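Local coordinates for erythrocyte membrane protein 1 (Plasmodium falciparum, PDB 2XU0) that probably binds host cell-surface receptors as an adhesin of infected red cells, this piece being its N-terminal segment and first, rosetting Duffy-binding-like domain, at residues 150-155 with 225-230. The protein carries 10 engineered substitutions. Sequence-based numbering, arbitrary orientation.
Sequences NTNTAH and FKKIYK. Engineered in segment 150-155: Ala154 (natural residue Thr).
Lys227 sets CG beside its backbone N, anti to its carbonyl carbon (chi1 -68°), and runs extended from there to the loop at Thr151 and Asn152; Asn152 likewise has CG beside its backbone N (chi1 -47°), and chi2 of -81° turns OD1 to the lysine tip. The ammonium grips two oxygens of consecutive residues: Lys227 NZ lies 3.2 Å from Thr151 O and 3.1 Å from Asn152 OD1, standing above both carbonyl planes. The lysine methylenes lie against backbone carbonyl oxygens, Lys227 CD 3.3 Å from Thr151 O and Lys227 CB 3.5 Å from Asn152 O. The other arm of the Asn152 amide, ND2, bonds to Lys149 O, which helps fix the turn of the group.

One residue on, Ile228 lays its longer branch against the backbone of Ala154, an engineered replacement of threonine, CG1 3.6 Å from Ala154 N. Thr153 is the N-cap, and Asp156 OD2 takes the N-H groups of Asn152 and Thr153. Helix 216-231 thus packs, through Lys227 and Ile228, against the loop leading into helix 154-175 within the helical Duffy-binding domain; Ile228 also touches Leu157, while helix 249-268 flanks both segments, Trp256 touching Ala154 and forming a T-shaped (edge-to-face) pair with Phe225.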
loop_
_atom_site.group_PDB
_atom_site.type_symbol
_atom_site.label_atom_id
_atom_site.label_comp_id
_atom_site.label_asym_id
_atom_site.label_seq_id
_atom_site.Cartn_x
_atom_site.Cartn_y
_atom_site.Cartn_z
ATOM N N ASN A 150 4.004 5.525 33.709
ATOM C CA ASN A 150 3.366 4.204 33.658
ATOM C C ASN A 150 3.913 3.256 32.579
ATOM O O ASN A 150 3.898 2.042 32.795
ATOM C CB ASN A 150 1.842 4.348 33.505
ATOM C CG ASN A 150 1.156 5.195 34.564
ATOM O OD1 ASN A 150 1.460 5.133 35.768
ATOM N ND2 ASN A 150 0.182 5.986 34.132
ATOM N N THR A 151 4.368 3.791 31.421
ATOM C CA THR A 151 4.886 2.986 30.300
ATOM C C THR A 151 6.401 2.783 30.458
ATOM O O THR A 151 7.171 3.653 30.056
ATOM C CB THR A 151 4.451 3.604 28.951
ATOM O OG1 THR A 151 3.119 4.108 29.061
ATOM C CG2 THR A 151 4.527 2.612 27.796
ATOM N N ASN A 152 6.825 1.640 31.051
ATOM C CA ASN A 152 8.235 1.364 31.356
ATOM C C ASN A 152 8.782 0.013 30.900
ATOM O O ASN A 152 10.006 -0.146 30.842
ATOM C CB ASN A 152 8.493 1.485 32.867
ATOM C CG ASN A 152 7.915 2.714 33.500
ATOM O OD1 ASN A 152 8.483 3.802 33.426
ATOM N ND2 ASN A 152 6.743 2.570 34.096
ATOM N N THR A 153 7.918 -0.979 30.666
ATOM C CA THR A 153 8.382 -2.320 30.287
ATOM C C THR A 153 7.927 -2.723 28.887
ATOM O O THR A 153 7.031 -2.092 28.315
ATOM C CB THR A 153 7.881 -3.366 31.306
ATOM O OG1 THR A 153 6.456 -3.462 31.217
ATOM C CG2 THR A 153 8.332 -3.073 32.751
ATOM N N ALA A 154 8.498 -3.837 28.385
ATOM C CA ALA A 154 8.156 -4.479 27.115
ATOM C C ALA A 154 6.682 -4.877 27.098
ATOM O O ALA A 154 6.043 -4.800 26.046
ATOM C CB ALA A 154 9.028 -5.700 26.907
ATOM N N HIS A 155 6.127 -5.263 28.272
ATOM C CA HIS A 155 4.714 -5.629 28.411
ATOM C C HIS A 155 3.844 -4.398 28.308
ATOM O O HIS A 155 2.782 -4.466 27.695
ATOM C CB HIS A 155 4.445 -6.355 29.739
ATOM C CG HIS A 155 5.437 -7.427 30.037
ATOM N ND1 HIS A 155 6.384 -7.272 31.032
ATOM C CD2 HIS A 155 5.622 -8.625 29.437
ATOM C CE1 HIS A 155 7.101 -8.385 31.016
ATOM N NE2 HIS A 155 6.684 -9.224 30.063
ATOM N N PHE A 225 11.621 2.726 24.960
ATOM C CA PHE A 225 12.729 1.826 24.635
ATOM C C PHE A 225 14.017 2.046 25.438
ATOM O O PHE A 225 14.799 1.105 25.597
ATOM C CB PHE A 225 12.939 1.723 23.120
ATOM C CG PHE A 225 12.051 0.697 22.434
ATOM C CD1 PHE A 225 12.330 -0.667 22.531
ATOM C CD2 PHE A 225 10.998 1.098 21.622
ATOM C CE1 PHE A 225 11.538 -1.611 21.872
ATOM C CE2 PHE A 225 10.233 0.156 20.921
ATOM C CZ PHE A 225 10.508 -1.193 21.049
ATOM N N LYS A 226 14.212 3.268 25.993
ATOM C CA LYS A 226 15.344 3.611 26.873
ATOM C C LYS A 226 15.115 2.922 28.249
ATOM O O LYS A 226 16.017 2.271 28.779
ATOM C CB LYS A 226 15.454 5.137 27.014
ATOM C CG LYS A 226 16.724 5.604 27.735
ATOM C CD LYS A 226 16.856 7.118 27.711
ATOM C CE LYS A 226 18.059 7.610 28.475
ATOM N NZ LYS A 226 18.063 9.096 28.580
ATOM N N LYS A 227 13.871 3.009 28.765
ATOM C CA LYS A 227 13.404 2.348 29.983
ATOM C C LYS A 227 13.567 0.838 29.857
ATOM O O LYS A 227 14.168 0.228 30.740
ATOM C CB LYS A 227 11.933 2.706 30.261
ATOM C CG LYS A 227 11.744 4.160 30.649
ATOM C CD LYS A 227 10.298 4.536 30.672
ATOM C CE LYS A 227 10.065 5.882 31.304
ATOM N NZ LYS A 227 8.616 6.164 31.425
ATOM N N ILE A 228 13.091 0.236 28.735
ATOM C CA ILE A 228 13.209 -1.210 28.469
ATOM C C ILE A 228 14.673 -1.625 28.533
ATOM O O ILE A 228 14.980 -2.576 29.241
ATOM C CB ILE A 228 12.487 -1.674 27.147
ATOM C CG1 ILE A 228 10.969 -1.451 27.242
ATOM C CG2 ILE A 228 12.781 -3.154 26.835
ATOM C CD1 ILE A 228 10.200 -1.444 25.889
ATOM N N TYR A 229 15.577 -0.877 27.855
ATOM C CA TYR A 229 17.011 -1.156 27.839
ATOM C C TYR A 229 17.620 -1.153 29.233
ATOM O O TYR A 229 18.418 -2.041 29.535
ATOM C CB TYR A 229 17.777 -0.179 26.940
ATOM C CG TYR A 229 19.255 -0.488 26.833
ATOM C CD1 TYR A 229 19.704 -1.616 26.156
ATOM C CD2 TYR A 229 20.207 0.345 27.412
ATOM C CE1 TYR A 229 21.064 -1.891 26.029
ATOM C CE2 TYR A 229 21.571 0.074 27.303
ATOM C CZ TYR A 229 21.995 -1.044 26.607
ATOM O OH TYR A 229 23.338 -1.304 26.464
ATOM N N LYS A 230 17.268 -0.146 30.062
ATOM C CA LYS A 230 17.760 -0.021 31.437
ATOM C C LYS A 230 17.242 -1.179 32.303
ATOM O O LYS A 230 17.984 -1.689 33.142
ATOM C CB LYS A 230 17.356 1.330 32.042
ATOM C CG LYS A 230 18.271 2.486 31.639
ATOM C CD LYS A 230 17.875 3.809 32.313
ATOM C CE LYS A 230 16.802 4.573 31.566
ATOM N NZ LYS A 230 16.596 5.931 32.132
#